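Local coordinates for KLTH0A00704p (Lachancea thermotolerans, PDB 4J2G), which acts in autophagy as a member of the Atg13 family, with an N-terminal HORMA domain that probably mediates recruitment of PI 3-kinase, at residues 28-33 / 87-92; 35-40 / 173-178; 162-167 / 255-260. The protein carries 1 engineered substitution. All coordinates share one frame; numbering follows the deposited sequence.

Contact 1. Residues 28-33 / 87-92; sequences NFFLKA and PPLVIE
The ring of F30, on helix 28-33, reaches the start of strand 89-92, and the closest part of the contact gathers at two of its carbons, both approached obliquely. Its CD2 stands 4.1 Å from L89 CB, while its CE2 lies 3.9 Å from P87 O. L89 turns CG anti to the backbone N (chi1 177°), which carries it on past the ring; the two side chains slide past each other in opposite directions, and CB is the closest L89 atom by a narrow margin. W77 of helix 70-78 completes the packing: its ring meets that of F30 with the planes about 25° apart, and its NE1 donates a hydrogen bond to P87 O.

Elsewhere the fit is looser. I91 points toward the helix, yet I91 CD1 is still 5.0 Å from A33 O. P87, partly exposed, contributes mainly its carbonyl.

No hydrogen bond crosses between the segments. Helix and strand are therefore joined here by burial of apolar surface, and the one backbone oxygen against the F30 ring has its polar need met by the indole.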
loop_
_atom_site.group_PDB
_atom_site.type_symbol
_atom_site.label_atom_id
_atom_site.label_comp_id
_atom_site.label_asym_id
_atom_site.label_seq_id
_atom_site.Cartn_x
_atom_site.Cartn_y
_atom_site.Cartn_z
ATOM N N ASN A 28 -10.384 -9.801 -12.317
ATOM C CA ASN A 28 -10.589 -10.645 -11.158
ATOM C C ASN A 28 -9.325 -10.641 -10.295
ATOM O O ASN A 28 -9.387 -10.691 -9.060
ATOM C CB ASN A 28 -10.902 -12.088 -11.561
ATOM C CG ASN A 28 -12.375 -12.319 -11.886
ATOM O OD1 ASN A 28 -13.264 -11.536 -11.532
ATOM N ND2 ASN A 28 -12.640 -13.429 -12.557
ATOM N N PHE A 29 -8.182 -10.568 -10.956
ATOM C CA PHE A 29 -6.953 -10.502 -10.248
ATOM C C PHE A 29 -6.877 -9.177 -9.434
ATOM O O PHE A 29 -6.579 -9.179 -8.219
ATOM C CB PHE A 29 -5.816 -10.544 -11.207
ATOM C CG PHE A 29 -4.541 -10.632 -10.517
ATOM C CD1 PHE A 29 -4.127 -11.862 -9.970
ATOM C CD2 PHE A 29 -3.792 -9.491 -10.307
ATOM C CE1 PHE A 29 -2.960 -11.950 -9.248
ATOM C CE2 PHE A 29 -2.625 -9.559 -9.572
ATOM C CZ PHE A 29 -2.216 -10.781 -9.034
ATOM N N PHE A 30 -7.132 -8.060 -10.112
ATOM C CA PHE A 30 -7.164 -6.748 -9.456
ATOM C C PHE A 30 -7.977 -6.836 -8.182
ATOM O O PHE A 30 -7.506 -6.420 -7.132
ATOM C CB PHE A 30 -7.834 -5.713 -10.325
ATOM C CG PHE A 30 -6.911 -4.974 -11.201
ATOM C CD1 PHE A 30 -6.114 -5.637 -12.154
ATOM C CD2 PHE A 30 -6.835 -3.593 -11.088
ATOM C CE1 PHE A 30 -5.262 -4.897 -12.960
ATOM C CE2 PHE A 30 -5.961 -2.857 -11.862
ATOM C CZ PHE A 30 -5.206 -3.502 -12.837
ATOM N N LEU A 31 -9.180 -7.396 -8.299
ATOM C CA LEU A 31 -10.063 -7.637 -7.153
ATOM C C LEU A 31 -9.442 -8.528 -6.086
ATOM O O LEU A 31 -9.408 -8.112 -4.937
ATOM C CB LEU A 31 -11.400 -8.220 -7.568
ATOM C CG LEU A 31 -12.278 -7.351 -8.496
ATOM C CD1 LEU A 31 -13.529 -8.149 -8.935
ATOM C CD2 LEU A 31 -12.695 -6.054 -7.852
ATOM N N LYS A 32 -8.922 -9.720 -6.459
ATOM C CA LYS A 32 -8.252 -10.599 -5.495
ATOM C C LYS A 32 -7.041 -9.896 -4.827
ATOM O O LYS A 32 -6.876 -9.968 -3.600
ATOM C CB LYS A 32 -7.806 -11.953 -6.129
ATOM C CG LYS A 32 -8.951 -12.915 -6.458
ATOM C CD LYS A 32 -8.455 -14.248 -7.026
ATOM C CE LYS A 32 -9.596 -15.002 -7.720
ATOM N NZ LYS A 32 -9.140 -16.267 -8.388
ATOM N N ALA A 33 -6.199 -9.252 -5.658
ATOM C CA ALA A 33 -5.010 -8.558 -5.206
ATOM C C ALA A 33 -5.324 -7.481 -4.152
ATOM O O ALA A 33 -4.763 -7.487 -3.014
ATOM C CB ALA A 33 -4.199 -7.981 -6.380
ATOM N N PRO A 87 -9.258 1.313 -14.367
ATOM C CA PRO A 87 -8.483 2.415 -13.753
ATOM C C PRO A 87 -7.293 1.858 -12.942
ATOM O O PRO A 87 -7.396 0.759 -12.433
ATOM C CB PRO A 87 -9.483 3.066 -12.772
ATOM C CG PRO A 87 -10.811 2.449 -13.062
ATOM C CD PRO A 87 -10.604 1.160 -13.798
ATOM N N PRO A 88 -6.173 2.602 -12.833
ATOM C CA PRO A 88 -5.117 2.171 -11.895
ATOM C C PRO A 88 -5.641 2.148 -10.433
ATOM O O PRO A 88 -6.374 3.079 -9.992
ATOM C CB PRO A 88 -4.016 3.246 -12.088
ATOM C CG PRO A 88 -4.794 4.460 -12.537
ATOM C CD PRO A 88 -5.843 3.894 -13.473
ATOM N N LEU A 89 -5.277 1.076 -9.736
ATOM C CA LEU A 89 -5.724 0.744 -8.379
ATOM C C LEU A 89 -4.641 1.081 -7.361
ATOM O O LEU A 89 -3.559 0.510 -7.377
ATOM C CB LEU A 89 -6.146 -0.725 -8.295
ATOM C CG LEU A 89 -6.642 -1.582 -7.066
ATOM C CD1 LEU A 89 -6.614 -0.969 -5.708
ATOM C CD2 LEU A 89 -8.043 -2.128 -7.308
ATOM N N VAL A 90 -4.966 2.058 -6.502
ATOM C CA VAL A 90 -4.106 2.571 -5.470
ATOM C C VAL A 90 -4.568 2.130 -4.098
ATOM O O VAL A 90 -5.746 2.169 -3.791
ATOM C CB VAL A 90 -3.955 4.087 -5.618
ATOM C CG1 VAL A 90 -3.213 4.765 -4.409
ATOM C CG2 VAL A 90 -3.168 4.286 -6.891
ATOM N N ILE A 91 -3.631 1.613 -3.296
ATOM C CA ILE A 91 -3.942 1.218 -1.911
ATOM C C ILE A 91 -3.025 1.944 -0.918
ATOM O O ILE A 91 -1.832 1.889 -1.060
ATOM C CB ILE A 91 -3.849 -0.278 -1.706
ATOM C CG1 ILE A 91 -4.904 -0.971 -2.599
ATOM C CG2 ILE A 91 -4.170 -0.673 -0.252
ATOM C CD1 ILE A 91 -4.788 -2.476 -2.591
ATOM N N GLU A 92 -3.601 2.632 0.056
ATOM C CA GLU A 92 -2.781 3.291 1.084
ATOM C C GLU A 92 -2.917 2.497 2.393
ATOM O O GLU A 92 -3.980 2.059 2.715
ATOM C CB GLU A 92 -3.282 4.676 1.280
ATOM C CG GLU A 92 -2.991 5.596 0.079
ATOM C CD GLU A 92 -3.286 7.090 0.442
ATOM O OE1 GLU A 92 -4.142 7.345 1.318
ATOM O OE2 GLU A 92 -2.645 7.982 -0.120
#

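Contact 2. Residues 35-40 / 173-178; sequences LLICHS and TLVGLL
V175 projects from helix 173-177 into the flank of helix 35-39 and makes every close contact between the segments, dividing its two methyls among three residues. CG1 meets S40: S40 OG is 3.5 Å away and S40 CB 3.8 Å. CG2 faces the preceding turn, where it approaches I37 CG1 at 4.2 Å and L36 CD1 at 4.3 Å. The split follows from the valine rotamer, which sets CG1 anti to the backbone N and CG2 anti to the carbonyl carbon.

The S40 hydroxyl is held in part by the preceding turn. With chi1 at 81°, OG sits between the backbone N and the carbonyl carbon and turns back to donate a 2.8 Å hydrogen bond to I37 O. The C=O...OG angle is 143°, with the donor tilted 21° from the carbonyl plane. With an alanine here, lacking OG, I37 O would probably be held less firmly, keeping within its segment the weak bond from S40 N, and a gap would probably open beside V175 CG1.

Within the HORMA domain this is a helix-to-helix contact on the sheet: helix 18-39 and helix 158-177 lie close enough here for the CA atoms of I37 and V175 to be 6.9 Å apart. On the sheet side, W132 of strand 126-136 touches both I37 and L174. Earlier in helix 158-177, F168, L171 and E172 pack against L36, extending the interface beyond V175. V175 O accepts a hydrogen bond from S181 OG, tying the last turn to the start of helix 179-187.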
loop_
_atom_site.group_PDB
_atom_site.type_symbol
_atom_site.label_atom_id
_atom_site.label_comp_id
_atom_site.label_asym_id
_atom_site.label_seq_id
_atom_site.Cartn_x
_atom_site.Cartn_y
_atom_site.Cartn_z
ATOM N N LEU A 35 -8.008 -7.473 -2.408
ATOM C CA LEU A 35 -8.605 -8.070 -1.226
ATOM C C LEU A 35 -7.510 -8.568 -0.293
ATOM O O LEU A 35 -7.494 -8.203 0.880
ATOM C CB LEU A 35 -9.656 -9.150 -1.559
ATOM C CG LEU A 35 -11.044 -8.696 -2.041
ATOM C CD1 LEU A 35 -11.875 -9.887 -2.527
ATOM C CD2 LEU A 35 -11.840 -7.846 -1.028
ATOM N N LEU A 36 -6.555 -9.337 -0.832
ATOM C CA LEU A 36 -5.391 -9.777 -0.095
ATOM C C LEU A 36 -4.721 -8.636 0.722
ATOM O O LEU A 36 -4.542 -8.724 1.948
ATOM C CB LEU A 36 -4.381 -10.272 -1.101
ATOM C CG LEU A 36 -3.480 -11.495 -0.988
ATOM C CD1 LEU A 36 -2.070 -11.133 -1.474
ATOM C CD2 LEU A 36 -3.466 -12.187 0.376
ATOM N N ILE A 37 -4.351 -7.563 0.024
ATOM C CA ILE A 37 -3.626 -6.464 0.604
ATOM C C ILE A 37 -4.431 -5.830 1.754
ATOM O O ILE A 37 -3.914 -5.715 2.852
ATOM C CB ILE A 37 -3.267 -5.454 -0.492
ATOM C CG1 ILE A 37 -2.176 -6.014 -1.413
ATOM C CG2 ILE A 37 -2.767 -4.146 0.075
ATOM C CD1 ILE A 37 -1.961 -5.095 -2.592
ATOM N N CYS A 38 -5.700 -5.493 1.527
ATOM C CA CYS A 38 -6.590 -4.994 2.603
ATOM C C CYS A 38 -6.867 -5.959 3.786
ATOM O O CYS A 38 -6.876 -5.536 4.933
ATOM C CB CYS A 38 -7.921 -4.456 2.010
ATOM S SG CYS A 38 -7.644 -3.042 0.879
ATOM N N HIS A 39 -7.069 -7.250 3.526
ATOM C CA HIS A 39 -7.411 -8.166 4.617
ATOM C C HIS A 39 -6.195 -8.463 5.528
ATOM O O HIS A 39 -6.343 -8.930 6.648
ATOM C CB HIS A 39 -7.990 -9.470 4.065
ATOM C CG HIS A 39 -9.364 -9.330 3.488
ATOM N ND1 HIS A 39 -10.157 -8.214 3.690
ATOM C CD2 HIS A 39 -10.106 -10.188 2.743
ATOM C CE1 HIS A 39 -11.316 -8.384 3.074
ATOM N NE2 HIS A 39 -11.314 -9.576 2.497
ATOM N N SER A 40 -4.995 -8.186 5.037
ATOM C CA SER A 40 -3.788 -8.402 5.807
ATOM C C SER A 40 -3.550 -7.381 6.925
ATOM O O SER A 40 -2.635 -7.557 7.699
ATOM C CB SER A 40 -2.596 -8.340 4.883
ATOM O OG SER A 40 -2.205 -6.963 4.611
ATOM N N THR A 173 3.366 -13.518 -0.324
ATOM C CA THR A 173 4.578 -13.535 0.446
ATOM C C THR A 173 5.135 -12.139 0.619
ATOM O O THR A 173 5.663 -11.824 1.678
ATOM C CB THR A 173 5.613 -14.393 -0.231
ATOM O OG1 THR A 173 4.991 -15.664 -0.500
ATOM C CG2 THR A 173 6.763 -14.592 0.685
ATOM N N LEU A 174 5.047 -11.309 -0.410
ATOM C CA LEU A 174 5.658 -10.028 -0.277
ATOM C C LEU A 174 4.910 -9.236 0.793
ATOM O O LEU A 174 5.537 -8.582 1.587
ATOM C CB LEU A 174 5.678 -9.293 -1.592
ATOM C CG LEU A 174 6.065 -7.846 -1.727
ATOM C CD1 LEU A 174 5.778 -7.459 -3.135
ATOM C CD2 LEU A 174 5.099 -6.996 -0.933
ATOM N N VAL A 175 3.599 -9.340 0.828
ATOM C CA VAL A 175 2.813 -8.576 1.786
ATOM C C VAL A 175 3.242 -8.966 3.195
ATOM O O VAL A 175 3.433 -8.076 4.032
ATOM C CB VAL A 175 1.321 -8.870 1.686
ATOM C CG1 VAL A 175 0.594 -8.114 2.791
ATOM C CG2 VAL A 175 0.795 -8.423 0.330
ATOM N N GLY A 176 3.443 -10.269 3.455
ATOM C CA GLY A 176 3.727 -10.616 4.792
ATOM C C GLY A 176 5.098 -10.111 5.211
ATOM O O GLY A 176 5.349 -9.997 6.382
ATOM N N LEU A 177 6.016 -9.870 4.272
ATOM C CA LEU A 177 7.365 -9.452 4.634
ATOM C C LEU A 177 7.571 -7.936 4.839
ATOM O O LEU A 177 8.675 -7.475 5.160
ATOM C CB LEU A 177 8.348 -9.818 3.549
ATOM C CG LEU A 177 8.419 -11.269 3.105
ATOM C CD1 LEU A 177 9.211 -11.230 1.801
ATOM C CD2 LEU A 177 9.107 -12.142 4.163
ATOM N N LEU A 178 6.597 -7.115 4.576
ATOM C CA LEU A 178 6.958 -5.722 4.667
ATOM C C LEU A 178 7.010 -5.245 6.127
ATOM O O LEU A 178 6.414 -5.838 6.956
ATOM C CB LEU A 178 5.960 -4.896 3.881
ATOM C CG LEU A 178 6.151 -5.196 2.376
ATOM C CD1 LEU A 178 5.061 -4.439 1.674
ATOM C CD2 LEU A 178 7.522 -4.814 1.818
#

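Contact 3. Residues 162-167 / 255-260; sequences RQLVLL and GSLRIS
On the helix whose L164 and L167 reach L257 and I259, E159 OE2 is gripped by two groups: R162 NE in a salt bridge and Q163 NE2 in a hydrogen bond. A backbone bond of 3.1 Å from L167 N to Q163 O links this polar turn to the leucine that faces the strand.

Across the contact everything is apolar. L167 sets CG anti to its backbone N (chi1 -178°) and meets I259 tip to tip, L167 CD2 lying 3.5 Å from I259 CD1. L164 and L257 instead cross at about a right angle, with L164 CD2 only 3.4 Å from L257 CD1. That spacing is shorter than usual for two methyls, and at this resolution its exact value is doubtful. A wider approach of 4.3 Å, from L167 CD2 to L257 CD1, connects the two pairs.

Helix 162-167 and strand 255-260 run in nearly the same direction, their axes 7° apart, but the axes come no closer than 12.0 Å. As in any extended strand, alternate residues L257 and I259 point to the same side, here toward the helix, and their side chains help span the distance. F29 of helix 18-39 packs against L164, L167 and I259, and F30 against L257. On the sheet, I250 and I247 of strand 242-252 touch L164 and L167, while I134 of strand 126-136 touches both L257 and I259.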
loop_
_atom_site.group_PDB
_atom_site.type_symbol
_atom_site.label_atom_id
_atom_site.label_comp_id
_atom_site.label_asym_id
_atom_site.label_seq_id
_atom_site.Cartn_x
_atom_site.Cartn_y
_atom_site.Cartn_z
ATOM N N ARG A 162 -1.978 -19.099 -15.362
ATOM C CA ARG A 162 -0.927 -19.652 -14.556
ATOM C C ARG A 162 0.012 -18.526 -14.102
ATOM O O ARG A 162 0.465 -18.534 -12.969
ATOM C CB ARG A 162 -0.190 -20.750 -15.329
ATOM C CG ARG A 162 0.693 -21.625 -14.465
ATOM C CD ARG A 162 1.776 -22.253 -15.312
ATOM N NE ARG A 162 2.645 -21.247 -15.919
ATOM C CZ ARG A 162 3.958 -21.144 -15.705
ATOM N NH1 ARG A 162 4.585 -21.995 -14.890
ATOM N NH2 ARG A 162 4.647 -20.187 -16.317
ATOM N N GLN A 163 0.295 -17.577 -14.995
ATOM C CA GLN A 163 1.042 -16.369 -14.669
ATOM C C GLN A 163 0.402 -15.585 -13.505
ATOM O O GLN A 163 1.104 -14.917 -12.772
ATOM C CB GLN A 163 1.123 -15.406 -15.860
ATOM C CG GLN A 163 1.696 -15.960 -17.153
ATOM C CD GLN A 163 3.162 -16.268 -17.046
ATOM O OE1 GLN A 163 3.963 -15.397 -16.704
ATOM N NE2 GLN A 163 3.530 -17.516 -17.335
ATOM N N LEU A 164 -0.915 -15.659 -13.349
ATOM C CA LEU A 164 -1.558 -14.884 -12.319
ATOM C C LEU A 164 -1.605 -15.632 -10.997
ATOM O O LEU A 164 -1.624 -15.010 -9.964
ATOM C CB LEU A 164 -2.924 -14.348 -12.756
ATOM C CG LEU A 164 -2.832 -13.373 -13.934
ATOM C CD1 LEU A 164 -4.202 -13.271 -14.573
ATOM C CD2 LEU A 164 -2.319 -11.981 -13.563
ATOM N N VAL A 165 -1.510 -16.954 -11.033
ATOM C CA VAL A 165 -1.509 -17.762 -9.837
ATOM C C VAL A 165 -0.148 -17.559 -9.192
ATOM O O VAL A 165 -0.026 -17.424 -7.969
ATOM C CB VAL A 165 -1.753 -19.261 -10.186
ATOM C CG1 VAL A 165 -1.313 -20.174 -9.071
ATOM C CG2 VAL A 165 -3.228 -19.527 -10.469
ATOM N N LEU A 166 0.877 -17.561 -10.035
ATOM C CA LEU A 166 2.253 -17.343 -9.597
ATOM C C LEU A 166 2.424 -15.931 -9.027
ATOM O O LEU A 166 3.007 -15.747 -7.976
ATOM C CB LEU A 166 3.194 -17.502 -10.775
ATOM C CG LEU A 166 4.030 -18.772 -11.009
ATOM C CD1 LEU A 166 3.517 -20.008 -10.291
ATOM C CD2 LEU A 166 4.158 -18.979 -12.511
ATOM N N LEU A 167 1.908 -14.939 -9.738
ATOM C CA LEU A 167 1.933 -13.588 -9.268
ATOM C C LEU A 167 1.201 -13.426 -7.931
ATOM O O LEU A 167 1.674 -12.683 -7.035
ATOM C CB LEU A 167 1.326 -12.674 -10.293
ATOM C CG LEU A 167 1.356 -11.221 -9.871
ATOM C CD1 LEU A 167 2.765 -10.757 -10.019
ATOM C CD2 LEU A 167 0.475 -10.417 -10.781
ATOM N N GLY A 255 -1.452 -5.236 -22.842
ATOM C CA GLY A 255 -0.439 -4.454 -22.128
ATOM C C GLY A 255 0.248 -5.234 -21.014
ATOM O O GLY A 255 0.188 -6.482 -20.947
ATOM N N SER A 256 0.930 -4.512 -20.137
ATOM C CA SER A 256 1.618 -5.190 -19.049
ATOM C C SER A 256 0.907 -5.020 -17.714
ATOM O O SER A 256 0.425 -3.913 -17.349
ATOM C CB SER A 256 3.049 -4.726 -18.967
ATOM O OG SER A 256 3.741 -5.227 -20.075
ATOM N N LEU A 257 0.792 -6.116 -16.988
ATOM C CA LEU A 257 0.258 -5.975 -15.629
ATOM C C LEU A 257 1.409 -5.630 -14.665
ATOM O O LEU A 257 2.322 -6.411 -14.507
ATOM C CB LEU A 257 -0.509 -7.221 -15.237
ATOM C CG LEU A 257 -1.702 -7.165 -14.255
ATOM C CD1 LEU A 257 -1.952 -8.597 -13.811
ATOM C CD2 LEU A 257 -1.559 -6.300 -13.002
ATOM N N ARG A 258 1.384 -4.436 -14.073
ATOM C CA ARG A 258 2.509 -3.953 -13.227
ATOM C C ARG A 258 1.980 -3.682 -11.805
ATOM O O ARG A 258 1.006 -2.919 -11.636
ATOM C CB ARG A 258 3.074 -2.613 -13.757
ATOM C CG ARG A 258 3.723 -2.663 -15.136
ATOM C CD ARG A 258 4.302 -1.337 -15.583
ATOM N NE ARG A 258 4.790 -1.332 -16.980
ATOM C CZ ARG A 258 5.890 -1.938 -17.470
ATOM N NH1 ARG A 258 6.718 -2.666 -16.715
ATOM N NH2 ARG A 258 6.182 -1.793 -18.760
ATOM N N ILE A 259 2.609 -4.321 -10.812
ATOM C CA ILE A 259 2.378 -4.076 -9.376
ATOM C C ILE A 259 3.634 -3.519 -8.744
ATOM O O ILE A 259 4.703 -4.086 -8.875
ATOM C CB ILE A 259 2.053 -5.382 -8.610
ATOM C CG1 ILE A 259 0.771 -5.959 -9.202
ATOM C CG2 ILE A 259 1.837 -5.066 -7.079
ATOM C CD1 ILE A 259 0.541 -7.414 -8.901
ATOM N N SER A 260 3.508 -2.422 -8.059
ATOM C CA SER A 260 4.625 -1.872 -7.277
ATOM C C SER A 260 4.129 -1.329 -5.893
ATOM O O SER A 260 2.946 -1.153 -5.705
ATOM C CB SER A 260 5.285 -0.764 -8.063
ATOM O OG SER A 260 4.285 0.264 -8.228
#

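How the contacts relate
Between them the three contacts use two helices and a five-stranded antiparallel sheet. Contacts 1 and 2 both use helix 18-39, contacts 2 and 3 both use helix 158-177, and contacts 1 and 3 reach the sheet through strands 89-96 and 255-264. Their centres are 12 to 16 Å apart. F30 CE1 lies 4.0 Å from L257 CD2, joining contact 1 to contact 3, and I91 CD1 lies 3.7 Å from I37 CG2, joining it to contact 2; contacts 2 and 3 do not touch. Along the chain contact 1 closes before contact 3 opens, whereas contact 2 crosses both. Sequence-distant segments thus converge on one apolar core of the HORMA domain.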